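Local coordinates for spore germination protein GerM (Bacillus subtilis subsp. subtilis str. 168, PDB 6GZB) that is of unknown molecular function but affects both sporulation and germination, and folds as two GerMN domains in tandem, at residues A[55-60]-A[179-184]; A[62-67]-A[243-248]; A[99-104]-A[133-138]; A[139-144]-A[183-188]; A[213-218]-A[335-340]. All coordinates share one frame; numbering follows the deposited sequence.

Contact 1: A[55-60]-A[179-184]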
# COMPACT_ATOMS: atom_id res chain seq x y z
N GLU A 55 1.42 1.88 -10.87
CA GLU A 55 0.75 1.10 -9.82
C GLU A 55 -0.74 0.98 -10.14
O GLU A 55 -1.42 1.98 -10.34
CB GLU A 55 0.96 1.74 -8.45
CG GLU A 55 2.36 1.59 -7.86
CD GLU A 55 2.50 2.26 -6.49
OE1 GLU A 55 1.48 2.71 -5.90
OE2 GLU A 55 3.63 2.30 -5.97
N LEU A 56 -1.22 -0.25 -10.22
CA LEU A 56 -2.66 -0.51 -10.22
C LEU A 56 -3.01 -1.29 -8.96
O LEU A 56 -2.44 -2.35 -8.70
CB LEU A 56 -3.07 -1.29 -11.46
CG LEU A 56 -2.71 -0.68 -12.81
CD1 LEU A 56 -3.16 -1.62 -13.92
CD2 LEU A 56 -3.33 0.69 -12.98
N TYR A 57 -3.97 -0.78 -8.20
CA TYR A 57 -4.38 -1.44 -6.97
C TYR A 57 -5.50 -2.43 -7.26
O TYR A 57 -6.69 -2.09 -7.31
CB TYR A 57 -4.75 -0.41 -5.89
CG TYR A 57 -3.51 0.18 -5.24
CD1 TYR A 57 -2.74 1.13 -5.90
CD2 TYR A 57 -2.97 -0.38 -4.09
CE1 TYR A 57 -1.54 1.59 -5.37
CE2 TYR A 57 -1.78 0.07 -3.56
CZ TYR A 57 -1.06 1.04 -4.21
OH TYR A 57 0.14 1.48 -3.68
N LEU A 58 -5.08 -3.66 -7.54
CA LEU A 58 -6.00 -4.72 -7.91
C LEU A 58 -6.38 -5.53 -6.68
O LEU A 58 -5.90 -5.27 -5.57
CB LEU A 58 -5.32 -5.63 -8.95
CG LEU A 58 -4.81 -4.92 -10.20
CD1 LEU A 58 -4.04 -5.88 -11.09
CD2 LEU A 58 -5.95 -4.27 -10.97
N ILE A 59 -7.24 -6.53 -6.87
CA ILE A 59 -7.65 -7.40 -5.78
C ILE A 59 -7.05 -8.79 -5.97
O ILE A 59 -7.25 -9.42 -7.00
CB ILE A 59 -9.18 -7.48 -5.70
CG1 ILE A 59 -9.76 -6.07 -5.49
CG2 ILE A 59 -9.59 -8.40 -4.55
CD1 ILE A 59 -11.24 -5.97 -5.75
N ASP A 60 -6.31 -9.26 -4.98
CA ASP A 60 -5.68 -10.58 -5.08
C ASP A 60 -6.65 -11.70 -4.69
O ASP A 60 -7.82 -11.45 -4.38
CB ASP A 60 -4.36 -10.63 -4.30
CG ASP A 60 -4.51 -11.06 -2.85
OD1 ASP A 60 -5.65 -11.08 -2.31
OD2 ASP A 60 -3.45 -11.30 -2.23
N LEU A 179 -10.39 12.31 1.49
CA LEU A 179 -10.19 10.87 1.24
C LEU A 179 -8.76 10.64 0.75
O LEU A 179 -8.38 11.16 -0.30
CB LEU A 179 -11.16 10.38 0.18
CG LEU A 179 -11.73 8.96 0.26
CD1 LEU A 179 -12.25 8.54 -1.11
CD2 LEU A 179 -10.72 7.97 0.77
N SER A 180 -7.99 9.86 1.51
CA SER A 180 -6.57 9.67 1.20
C SER A 180 -6.07 8.32 1.69
O SER A 180 -6.84 7.51 2.23
CB SER A 180 -5.75 10.79 1.85
OG SER A 180 -5.57 10.54 3.23
N ARG A 181 -4.77 8.08 1.52
CA ARG A 181 -4.15 6.84 1.98
C ARG A 181 -4.23 6.69 3.48
O ARG A 181 -4.14 5.59 4.00
CB ARG A 181 -2.69 6.75 1.52
CG ARG A 181 -2.55 6.58 0.02
CD ARG A 181 -1.15 6.14 -0.43
NE ARG A 181 -1.14 5.88 -1.87
CZ ARG A 181 -0.19 5.23 -2.53
NH1 ARG A 181 0.87 4.75 -1.89
NH2 ARG A 181 -0.31 5.05 -3.83
N LYS A 182 -4.46 7.80 4.18
CA LYS A 182 -4.54 7.77 5.64
C LYS A 182 -5.85 7.16 6.12
O LYS A 182 -5.96 6.76 7.27
CB LYS A 182 -4.38 9.18 6.22
CG LYS A 182 -2.97 9.73 6.11
CD LYS A 182 -2.92 11.20 6.50
CE LYS A 182 -1.49 11.70 6.59
NZ LYS A 182 -1.44 13.09 7.10
N ASP A 183 -6.82 7.07 5.22
CA ASP A 183 -8.05 6.34 5.52
C ASP A 183 -7.86 4.82 5.50
O ASP A 183 -8.77 4.06 5.82
CB ASP A 183 -9.13 6.79 4.55
CG ASP A 183 -9.54 8.25 4.78
OD1 ASP A 183 -10.15 8.51 5.84
OD2 ASP A 183 -9.20 9.13 3.96
N GLY A 184 -6.65 4.38 5.20
CA GLY A 184 -6.27 2.98 5.43
C GLY A 184 -6.54 2.10 4.22
O GLY A 184 -7.03 2.56 3.18
O HOH W 1 2.99 3.69 -3.54

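Contact 2: A[62-67]-A[243-248]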
# COMPACT_ATOMS: atom_id res chain seq x y z
N ASN A 62 -7.08 -13.63 -2.36
CA ASN A 62 -7.57 -13.74 -0.98
C ASN A 62 -8.36 -12.49 -0.55
O ASN A 62 -8.81 -12.39 0.59
CB ASN A 62 -6.40 -13.98 -0.03
CG ASN A 62 -5.79 -15.37 -0.21
OD1 ASN A 62 -4.57 -15.54 -0.17
ND2 ASN A 62 -6.64 -16.37 -0.42
N GLY A 63 -8.58 -11.57 -1.48
CA GLY A 63 -9.43 -10.41 -1.21
C GLY A 63 -8.68 -9.12 -0.88
O GLY A 63 -9.30 -8.08 -0.67
N TYR A 64 -7.35 -9.16 -0.86
CA TYR A 64 -6.57 -7.97 -0.51
C TYR A 64 -6.47 -7.01 -1.68
O TYR A 64 -6.25 -7.41 -2.82
CB TYR A 64 -5.16 -8.35 -0.04
CG TYR A 64 -5.13 -9.05 1.28
CD1 TYR A 64 -5.13 -8.34 2.48
CD2 TYR A 64 -5.08 -10.44 1.34
CE1 TYR A 64 -5.08 -9.00 3.70
CE2 TYR A 64 -5.08 -11.11 2.55
CZ TYR A 64 -5.06 -10.39 3.73
OH TYR A 64 -5.06 -11.07 4.92
N VAL A 65 -6.61 -5.72 -1.38
CA VAL A 65 -6.25 -4.67 -2.33
C VAL A 65 -4.74 -4.50 -2.30
O VAL A 65 -4.16 -4.27 -1.24
CB VAL A 65 -6.95 -3.34 -1.98
CG1 VAL A 65 -6.60 -2.26 -2.99
CG2 VAL A 65 -8.45 -3.56 -1.91
N VAL A 66 -4.12 -4.64 -3.46
CA VAL A 66 -2.66 -4.75 -3.55
C VAL A 66 -2.17 -4.04 -4.80
O VAL A 66 -2.77 -4.17 -5.87
CB VAL A 66 -2.20 -6.22 -3.69
CG1 VAL A 66 -0.70 -6.30 -3.55
CG2 VAL A 66 -2.90 -7.13 -2.69
N ALA A 67 -1.05 -3.35 -4.68
CA ALA A 67 -0.41 -2.73 -5.84
C ALA A 67 0.16 -3.81 -6.75
O ALA A 67 0.82 -4.73 -6.29
CB ALA A 67 0.71 -1.79 -5.38
N LYS A 243 -3.28 -14.98 11.80
CA LYS A 243 -3.19 -16.37 11.41
C LYS A 243 -4.23 -16.71 10.35
O LYS A 243 -5.30 -16.12 10.31
CB LYS A 243 -3.31 -17.26 12.64
CG LYS A 243 -1.97 -17.88 13.03
CD LYS A 243 -1.61 -17.69 14.49
CE LYS A 243 -0.12 -17.96 14.72
NZ LYS A 243 0.33 -19.35 14.37
N VAL A 244 -3.83 -17.54 9.39
CA VAL A 244 -4.72 -18.00 8.33
C VAL A 244 -5.28 -16.81 7.54
O VAL A 244 -6.47 -16.75 7.22
CB VAL A 244 -5.88 -18.85 8.88
CG1 VAL A 244 -6.33 -19.85 7.83
CG2 VAL A 244 -5.49 -19.56 10.16
N SER A 245 -4.39 -15.88 7.19
CA SER A 245 -4.77 -14.62 6.56
C SER A 245 -4.35 -14.58 5.10
O SER A 245 -4.62 -13.62 4.38
CB SER A 245 -4.11 -13.45 7.29
OG SER A 245 -2.69 -13.60 7.28
N GLY A 246 -3.60 -15.59 4.69
CA GLY A 246 -3.05 -15.63 3.37
C GLY A 246 -1.77 -14.82 3.30
O GLY A 246 -1.26 -14.61 2.25
N LEU A 247 -1.28 -14.37 4.43
CA LEU A 247 -0.08 -13.57 4.52
C LEU A 247 0.98 -14.19 5.39
O LEU A 247 0.73 -15.02 6.20
CB LEU A 247 -0.40 -12.20 5.08
CG LEU A 247 -1.42 -11.32 4.41
CD1 LEU A 247 -1.76 -10.10 5.22
CD2 LEU A 247 -1.01 -10.98 2.99
N LEU A 248 2.20 -13.75 5.20
CA LEU A 248 3.30 -14.20 6.02
C LEU A 248 4.22 -13.07 6.36
O LEU A 248 4.10 -11.98 5.85
CB LEU A 248 4.05 -15.27 5.29
CG LEU A 248 3.82 -15.29 3.80
CD1 LEU A 248 5.06 -15.85 3.19
CD2 LEU A 248 2.64 -16.11 3.32

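Contact 3: A[99-104]-A[133-138]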
# COMPACT_ATOMS: atom_id res chain seq x y z
N GLY A 99 -3.78 -14.55 -10.34
CA GLY A 99 -4.06 -14.42 -8.91
C GLY A 99 -4.59 -13.04 -8.54
O GLY A 99 -4.67 -12.71 -7.35
N PHE A 100 -4.93 -12.24 -9.54
CA PHE A 100 -5.49 -10.91 -9.32
C PHE A 100 -6.69 -10.69 -10.20
O PHE A 100 -6.77 -11.26 -11.29
CB PHE A 100 -4.44 -9.83 -9.62
CG PHE A 100 -3.30 -9.81 -8.66
CD1 PHE A 100 -2.20 -10.63 -8.86
CD2 PHE A 100 -3.34 -8.99 -7.54
CE1 PHE A 100 -1.15 -10.62 -7.96
CE2 PHE A 100 -2.31 -9.01 -6.62
CZ PHE A 100 -1.21 -9.81 -6.84
N ARG A 101 -7.60 -9.81 -9.77
CA ARG A 101 -8.73 -9.42 -10.60
C ARG A 101 -8.89 -7.90 -10.62
O ARG A 101 -8.39 -7.20 -9.74
CB ARG A 101 -10.03 -10.06 -10.09
CG ARG A 101 -10.46 -9.65 -8.69
CD ARG A 101 -11.77 -10.32 -8.28
NE ARG A 101 -12.05 -10.26 -6.83
CZ ARG A 101 -13.00 -9.50 -6.27
NH1 ARG A 101 -13.74 -8.70 -7.01
NH2 ARG A 101 -13.18 -9.52 -4.97
N ALA A 102 -9.54 -7.40 -11.67
CA ALA A 102 -9.84 -5.98 -11.80
C ALA A 102 -10.89 -5.57 -10.78
O ALA A 102 -11.41 -6.40 -10.04
CB ALA A 102 -10.29 -5.68 -13.21
N VAL A 103 -11.17 -4.27 -10.72
CA VAL A 103 -11.85 -3.70 -9.55
C VAL A 103 -13.18 -3.04 -9.92
O VAL A 103 -14.19 -3.23 -9.24
CB VAL A 103 -10.96 -2.65 -8.86
CG1 VAL A 103 -11.70 -1.99 -7.71
CG2 VAL A 103 -9.68 -3.30 -8.37
N LEU A 104 -13.17 -2.19 -10.93
CA LEU A 104 -14.37 -1.45 -11.31
C LEU A 104 -15.21 -2.29 -12.26
O LEU A 104 -14.68 -3.09 -13.03
CB LEU A 104 -13.99 -0.13 -11.98
CG LEU A 104 -13.14 0.80 -11.12
CD1 LEU A 104 -12.71 2.02 -11.92
CD2 LEU A 104 -13.90 1.20 -9.86
N LYS A 133 -21.67 -5.99 -3.06
CA LYS A 133 -21.57 -5.27 -1.80
C LYS A 133 -20.27 -5.58 -1.07
O LYS A 133 -19.65 -4.71 -0.47
CB LYS A 133 -22.76 -5.65 -0.90
CG LYS A 133 -22.91 -4.77 0.33
CD LYS A 133 -24.29 -4.95 0.95
CE LYS A 133 -24.25 -5.83 2.18
NZ LYS A 133 -23.84 -5.05 3.39
N GLU A 134 -19.84 -6.83 -1.18
CA GLU A 134 -18.65 -7.32 -0.50
C GLU A 134 -17.38 -6.58 -0.94
O GLU A 134 -16.38 -6.60 -0.23
CB GLU A 134 -18.49 -8.82 -0.77
CG GLU A 134 -19.57 -9.69 -0.14
CD GLU A 134 -20.94 -9.54 -0.80
OE1 GLU A 134 -21.02 -9.51 -2.05
OE2 GLU A 134 -21.95 -9.45 -0.06
N ASP A 135 -17.41 -5.99 -2.12
CA ASP A 135 -16.23 -5.32 -2.68
C ASP A 135 -16.22 -3.80 -2.43
O ASP A 135 -15.31 -3.10 -2.87
CB ASP A 135 -16.14 -5.58 -4.18
CG ASP A 135 -15.75 -7.02 -4.50
OD1 ASP A 135 -15.11 -7.68 -3.64
OD2 ASP A 135 -16.10 -7.50 -5.59
N GLU A 136 -17.22 -3.30 -1.71
CA GLU A 136 -17.45 -1.86 -1.63
C GLU A 136 -16.23 -1.08 -1.12
O GLU A 136 -15.79 -0.12 -1.75
CB GLU A 136 -18.65 -1.57 -0.74
CG GLU A 136 -19.11 -0.14 -0.78
CD GLU A 136 -20.57 0.01 -0.40
OE1 GLU A 136 -20.86 0.11 0.81
OE2 GLU A 136 -21.41 0.01 -1.32
N GLN A 137 -15.68 -1.51 0.01
CA GLN A 137 -14.51 -0.85 0.59
C GLN A 137 -13.28 -1.04 -0.29
O GLN A 137 -12.45 -0.16 -0.38
CB GLN A 137 -14.23 -1.38 1.99
CG GLN A 137 -15.12 -0.81 3.08
CD GLN A 137 -14.36 -0.57 4.36
OE1 GLN A 137 -13.80 0.51 4.58
NE2 GLN A 137 -14.29 -1.59 5.20
N LYS A 138 -13.17 -2.20 -0.92
CA LYS A 138 -12.05 -2.47 -1.82
C LYS A 138 -12.00 -1.45 -2.94
O LYS A 138 -10.93 -0.93 -3.27
CB LYS A 138 -12.17 -3.87 -2.43
CG LYS A 138 -12.15 -5.00 -1.41
CD LYS A 138 -12.25 -6.36 -2.09
CE LYS A 138 -12.80 -7.41 -1.15
NZ LYS A 138 -11.99 -7.57 0.08

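Contact 4: A[139-144]-A[183-188]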
# COMPACT_ATOMS: atom_id res chain seq x y z
N ILE A 139 -13.15 -1.17 -3.53
CA ILE A 139 -13.23 -0.23 -4.63
C ILE A 139 -12.78 1.18 -4.21
O ILE A 139 -12.00 1.82 -4.91
CB ILE A 139 -14.66 -0.20 -5.21
CG1 ILE A 139 -14.91 -1.48 -6.01
CG2 ILE A 139 -14.88 1.03 -6.09
CD1 ILE A 139 -16.37 -1.80 -6.20
N VAL A 140 -13.26 1.65 -3.07
CA VAL A 140 -12.86 2.97 -2.57
C VAL A 140 -11.35 3.05 -2.35
O VAL A 140 -10.70 4.01 -2.73
CB VAL A 140 -13.57 3.32 -1.25
CG1 VAL A 140 -13.13 4.70 -0.76
CG2 VAL A 140 -15.08 3.30 -1.42
N GLN A 141 -10.80 2.02 -1.73
CA GLN A 141 -9.37 1.99 -1.42
C GLN A 141 -8.53 1.88 -2.69
O GLN A 141 -7.50 2.55 -2.81
CB GLN A 141 -9.05 0.83 -0.48
CG GLN A 141 -9.59 1.04 0.92
CD GLN A 141 -9.64 -0.23 1.74
OE1 GLN A 141 -9.22 -1.30 1.28
NE2 GLN A 141 -10.14 -0.12 2.97
N SER A 142 -8.98 1.06 -3.64
CA SER A 142 -8.29 0.90 -4.92
C SER A 142 -8.18 2.22 -5.67
O SER A 142 -7.10 2.62 -6.10
CB SER A 142 -9.02 -0.13 -5.79
OG SER A 142 -8.46 -0.18 -7.09
N VAL A 143 -9.30 2.89 -5.84
CA VAL A 143 -9.33 4.17 -6.52
C VAL A 143 -8.46 5.19 -5.79
O VAL A 143 -7.65 5.88 -6.41
CB VAL A 143 -10.78 4.70 -6.63
CG1 VAL A 143 -10.79 6.14 -7.10
CG2 VAL A 143 -11.59 3.82 -7.57
N THR A 144 -8.57 5.22 -4.47
CA THR A 144 -7.83 6.18 -3.67
C THR A 144 -6.33 5.96 -3.80
O THR A 144 -5.57 6.91 -3.99
CB THR A 144 -8.24 6.11 -2.19
OG1 THR A 144 -9.63 6.42 -2.07
CG2 THR A 144 -7.44 7.13 -1.38
N ASP A 183 -6.82 7.07 5.22
CA ASP A 183 -8.05 6.34 5.52
C ASP A 183 -7.86 4.82 5.50
O ASP A 183 -8.77 4.06 5.82
CB ASP A 183 -9.13 6.79 4.55
CG ASP A 183 -9.54 8.25 4.78
OD1 ASP A 183 -10.15 8.51 5.84
OD2 ASP A 183 -9.20 9.13 3.96
N GLY A 184 -6.65 4.38 5.20
CA GLY A 184 -6.27 2.98 5.43
C GLY A 184 -6.54 2.10 4.22
O GLY A 184 -7.03 2.56 3.18
N ILE A 185 -6.22 0.82 4.38
CA ILE A 185 -6.37 -0.14 3.30
C ILE A 185 -6.37 -1.54 3.91
O ILE A 185 -5.66 -1.78 4.89
CB ILE A 185 -5.24 0.01 2.26
CG1 ILE A 185 -5.46 -0.93 1.07
CG2 ILE A 185 -3.88 -0.25 2.88
CD1 ILE A 185 -4.68 -0.51 -0.16
N ASN A 186 -7.23 -2.42 3.41
CA ASN A 186 -7.35 -3.77 3.95
C ASN A 186 -7.45 -3.76 5.48
O ASN A 186 -6.65 -4.40 6.17
CB ASN A 186 -6.13 -4.62 3.54
CG ASN A 186 -5.99 -4.76 2.05
OD1 ASN A 186 -4.89 -4.63 1.50
ND2 ASN A 186 -7.09 -5.03 1.38
N LEU A 187 -8.41 -3.01 6.00
CA LEU A 187 -8.50 -2.79 7.45
C LEU A 187 -8.63 -4.10 8.21
O LEU A 187 -9.50 -4.90 7.90
CB LEU A 187 -9.72 -1.91 7.78
CG LEU A 187 -9.80 -0.56 7.05
CD1 LEU A 187 -11.09 0.16 7.44
CD2 LEU A 187 -8.59 0.32 7.33
N GLU A 188 -7.81 -4.29 9.24
CA GLU A 188 -7.98 -5.43 10.13
C GLU A 188 -9.20 -5.21 11.00
O GLU A 188 -9.23 -4.28 11.79
CB GLU A 188 -6.75 -5.62 11.02
CG GLU A 188 -5.68 -6.51 10.40
CD GLU A 188 -4.53 -6.79 11.35
OE1 GLU A 188 -3.61 -7.54 10.96
OE2 GLU A 188 -4.52 -6.20 12.45
O HOH W 2 -10.76 -2.62 4.17
O HOH W 3 -10.54 2.60 4.08

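Contact 5: A[213-218]-A[335-340]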
# COMPACT_ATOMS: atom_id res chain seq x y z
N GLU A 213 6.45 -13.23 -5.16
CA GLU A 213 6.16 -12.58 -3.90
C GLU A 213 5.70 -11.15 -4.15
O GLU A 213 6.14 -10.50 -5.09
CB GLU A 213 7.42 -12.52 -3.03
CG GLU A 213 7.93 -13.85 -2.51
CD GLU A 213 9.19 -13.69 -1.68
OE1 GLU A 213 10.04 -12.85 -2.06
OE2 GLU A 213 9.31 -14.33 -0.62
N TYR A 214 4.81 -10.65 -3.30
CA TYR A 214 4.40 -9.28 -3.37
C TYR A 214 4.01 -8.76 -1.99
O TYR A 214 3.88 -9.53 -1.05
CB TYR A 214 3.26 -9.10 -4.38
CG TYR A 214 2.04 -9.97 -4.12
CD1 TYR A 214 0.99 -9.51 -3.36
CD2 TYR A 214 1.90 -11.20 -4.75
CE1 TYR A 214 -0.13 -10.29 -3.14
CE2 TYR A 214 0.76 -11.97 -4.57
CZ TYR A 214 -0.24 -11.51 -3.76
OH TYR A 214 -1.39 -12.25 -3.59
N TYR A 215 3.97 -7.45 -1.85
CA TYR A 215 3.84 -6.84 -0.55
C TYR A 215 2.46 -6.24 -0.40
O TYR A 215 2.00 -5.49 -1.25
CB TYR A 215 4.93 -5.79 -0.36
CG TYR A 215 6.31 -6.43 -0.35
CD1 TYR A 215 6.82 -6.99 0.81
CD2 TYR A 215 7.01 -6.62 -1.53
CE1 TYR A 215 8.03 -7.64 0.82
CE2 TYR A 215 8.22 -7.28 -1.54
CZ TYR A 215 8.72 -7.81 -0.36
OH TYR A 215 9.93 -8.44 -0.35
N VAL A 216 1.77 -6.65 0.67
CA VAL A 216 0.39 -6.30 0.90
C VAL A 216 0.27 -5.38 2.11
O VAL A 216 0.72 -5.72 3.21
CB VAL A 216 -0.45 -7.56 1.18
CG1 VAL A 216 -1.90 -7.18 1.44
CG2 VAL A 216 -0.33 -8.53 0.02
N PRO A 217 -0.31 -4.20 1.91
CA PRO A 217 -0.44 -3.23 2.99
C PRO A 217 -1.70 -3.53 3.80
O PRO A 217 -2.74 -3.82 3.22
CB PRO A 217 -0.58 -1.90 2.25
CG PRO A 217 -1.24 -2.26 0.97
CD PRO A 217 -0.81 -3.67 0.63
N VAL A 218 -1.58 -3.51 5.12
CA VAL A 218 -2.70 -3.78 6.01
C VAL A 218 -2.72 -2.71 7.10
O VAL A 218 -1.70 -2.46 7.75
CB VAL A 218 -2.56 -5.17 6.66
CG1 VAL A 218 -3.60 -5.37 7.74
CG2 VAL A 218 -2.67 -6.26 5.61
N GLN A 335 9.54 0.72 -8.25
CA GLN A 335 8.38 -0.06 -8.67
C GLN A 335 7.96 -0.98 -7.54
O GLN A 335 8.67 -1.92 -7.20
CB GLN A 335 8.73 -0.88 -9.91
CG GLN A 335 9.06 -0.03 -11.12
CD GLN A 335 9.38 -0.84 -12.36
OE1 GLN A 335 9.07 -2.03 -12.44
NE2 GLN A 335 9.99 -0.19 -13.34
N VAL A 336 6.79 -0.70 -6.96
CA VAL A 336 6.22 -1.57 -5.93
C VAL A 336 5.49 -2.75 -6.58
O VAL A 336 4.54 -2.55 -7.33
CB VAL A 336 5.23 -0.79 -5.05
CG1 VAL A 336 4.62 -1.70 -3.99
CG2 VAL A 336 5.93 0.40 -4.41
N ASN A 337 5.94 -3.97 -6.31
CA ASN A 337 5.22 -5.17 -6.76
C ASN A 337 5.10 -5.20 -8.29
O ASN A 337 4.00 -5.23 -8.84
CB ASN A 337 3.80 -5.20 -6.17
CG ASN A 337 3.78 -5.41 -4.67
OD1 ASN A 337 4.74 -5.91 -4.09
ND2 ASN A 337 2.65 -5.11 -4.04
N THR A 338 6.23 -5.18 -8.97
CA THR A 338 6.22 -5.34 -10.42
C THR A 338 5.45 -6.60 -10.74
O THR A 338 5.65 -7.63 -10.12
CB THR A 338 7.64 -5.42 -10.99
OG1 THR A 338 8.34 -4.22 -10.65
CG2 THR A 338 7.60 -5.55 -12.51
N GLY A 339 4.46 -6.47 -11.61
CA GLY A 339 3.62 -7.60 -11.97
C GLY A 339 4.28 -8.53 -12.97
O GLY A 339 5.21 -8.14 -13.67
N SER A 340 3.79 -9.77 -13.02
CA SER A 340 4.15 -10.71 -14.09
C SER A 340 2.91 -11.17 -14.85
O SER A 340 1.97 -11.69 -14.26
CB SER A 340 4.85 -11.94 -13.52
OG SER A 340 6.11 -11.57 -12.97

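Contact 1: A[55-60]-A[179-184]
Glu55 OE1 is the atom on which this contact turns: the hydroxyl of Tyr57 donates to it, OH to OE1 2.9 Å, and the guanidinium of Arg181 comes up to it from the other segment. The phenol arrives from above the carboxylate plane, 51° out of it. Arg181 NH2 lies 3.6 Å from Glu55 OE1, a long salt bridge, with the carboxylate at the edge of a guanidinium turned only 25° from coplanar. Arg181 NH2 also lies 3.6 Å from Tyr57 OH, oblique to the ring. Water 1 bridges the two charged groups, donating to Glu55 OE2 and accepting from Arg181 NH1, each at 2.9 Å. Glutamate and arginine suit such a span because both chains are long; Arg181 runs extended from CG to NE to reach a strand whose nearest CA, of Tyr57, is 12.2 Å from its own. Arg181 is also held from the end of helix 136-147: NH2 donates to Trp145 O and NE to Thr148 OG1. Ser180 OG pins the loop by accepting from Lys182 N in an ST turn. From the 3-10 turn 181-183 the arginine side chain reaches past this helix end to strand 51-60, the middle strand of its antiparallel sheet.

Contact 2: A[62-67]-A[243-248]
Tyr64 presents one face of its ring to Leu247, whose CD2 sits 4.3 Å from the ring centroid and 20° off the normal, a CH-pi contact offset toward the rim. Tyr64 CG lies anti to the carbonyl carbon (chi1 -69°), carrying the ring toward the 243-248 loop. The other leucine methyl, CD1, packs 3.6 Å from Tyr64 CZ, so the forked end covers the phenol end. At the ring edge Tyr64 OH donates to Ser245 O, 2.6 Å, with the donor tilted 19° from the carbonyl plane. Tyrosine suits the place because one residue supplies both a flat apolar face and a polar rim. The accepting carbonyl belongs to an ST turn: Ser245 OG takes the N-H of Leu247 N at 3.3 Å and also bonds to Ser242 O. Gly246 passes close to Asn62 OD1, where a side chain would collide with the amide. The arrangement is a loop-to-loop surface contact between the tandem GerMN domains, joining the turn before strand 65-73 of one to the loop after helix 229-239 of the other.

Contact 3: A[99-104]-A[133-138]
An end-on, two-pronged arginine-aspartate salt bridge joins Arg101, on the short edge strand 100-101, to Asp135, in the 3-10 turn that leads into helix 136-147 of the first GerMN domain. The ionic part is two separate bonds: Arg101 NH1 to Asp135 OD2, 3.0 Å, and Arg101 NH2 to Asp135 OD1, also 3.0 Å. Both carboxylate oxygens lie close to the guanidinium plane, yet the two flat groups are twisted 41° against each other. Because of this twist both oxygens are met out of the carboxylate plane, OD1 on its syn side 34° out and OD2 from above, 49° out. Arginine fits here because its two terminal NH2 groups can face the two carboxylate oxygens at once, and its chain, extended from CG to NE, carries them across to the turn. With an asparagine at Asp135, the arginine would probably lose its countercharge and one of its two acceptors, leaving the guanidinium freer to turn. Lys138 NZ, 5.5 Å from Arg101 NH2, donates to Gly63 O. Van der Waals contact is slighter: the side chains of Lys138 and Arg101 both rest on Ile59, and Lys138 CD lies 4.4 Å from Arg101 NH2.

Contact 4: A[139-144]-A[183-188]
Helix 136-147 of the first GerMN domain meets the linker that runs on to strand 198-208, and Gln141 is the helix residue that bridges to it. Its CG stands anti to the carbonyl carbon, chi1 -70°, and the extended chain beyond lays the amide beside the linker backbone, with Gln141 CD 3.6 Å from Ile185 CA. Gln141 OE1 accepts from Asn186 N at 3.1 Å. The bond is fairly straight at hydrogen, 168°, but the donor stands above the carbonyl plane, 49° out of it. At the other end of the amide NE2 gives to two waters. Water 2, 2.8 Å from Gln141 NE2, also takes the N-H of Leu187, and water 3 donates to Asp183 O. Glutamine suits a buried helix face beside a loop, since it brings both a donor and an acceptor without a charge. A CB at Gly184 would jam against the carbonyl O of Asp183 and strike Leu187 CD2. Ile185 packs its side chain on Trp145, Val65 and Pro217. One uncharged amide thus serves backbone groups of three linker residues, one directly and two through water, so the irregular segment is fixed to the helix through its backbone polar groups, with no charge buried.

Contact 5: A[213-218]-A[335-340]
The amide of Asn337 and the ring of Tyr215 lie almost in one plane, 8° apart, with Asn337 OD1 at the edge of the Tyr215 ring, 3.5 Å from Tyr215 CD2. Through the same amide runs a pair of hydrogen bonds to one residue's backbone: Tyr215 N gives to Asn337 OD1 at 2.8 Å, and Asn337 ND2 gives to Tyr215 O at 2.9 Å. The second is nearly straight, with its acceptor in the amide plane, whereas Tyr215 N stands 30° out of the side-chain carbonyl plane of Asn337. Asn337 CG lies anti to the carbonyl carbon, chi1 -68°, which turns the amide to the strand. Asparagine suits the place, offering a donor and an acceptor on a short chain and readily taking positive phi. Swapping in a leucine would probably strip the N-H and C=O of Tyr215 of these mates within a buried setting and cost Ala67 O a donor as well. Tyr214 adds its CB, 3.5 Å from Asn337 OD1, while its hydroxyl turns off to Asp60. Asn337 ND2 also bonds to Ala67 O, and its backbone pairs with Thr69, so the C-terminal segment lies between strands 213-223 and 65-73, with the Tyr215 ring directed to helix 289-299.

Contacts 4 and 5 are buried, contact 1 is partly so, and contacts 2 and 3 lie at the surface. The chemistry changes with depth: the buried pair rely on neutral amides gripping backbone groups, contact 3 on a direct charge pair, contact 1 on a long, water-assisted one, and contact 2 on a phenol and a leucine. Contacts 1, 2 and 3 reach one antiparallel sheet, while contacts 3 and 4 share helix 136-147. Contacts 1 and 4 end on the same linker, overlapping at Asp183 and Gly184. Contact 2 spans the two domains directly; contact 5, about 11 Å from it between centres, brings the C-terminal segment to the same interface.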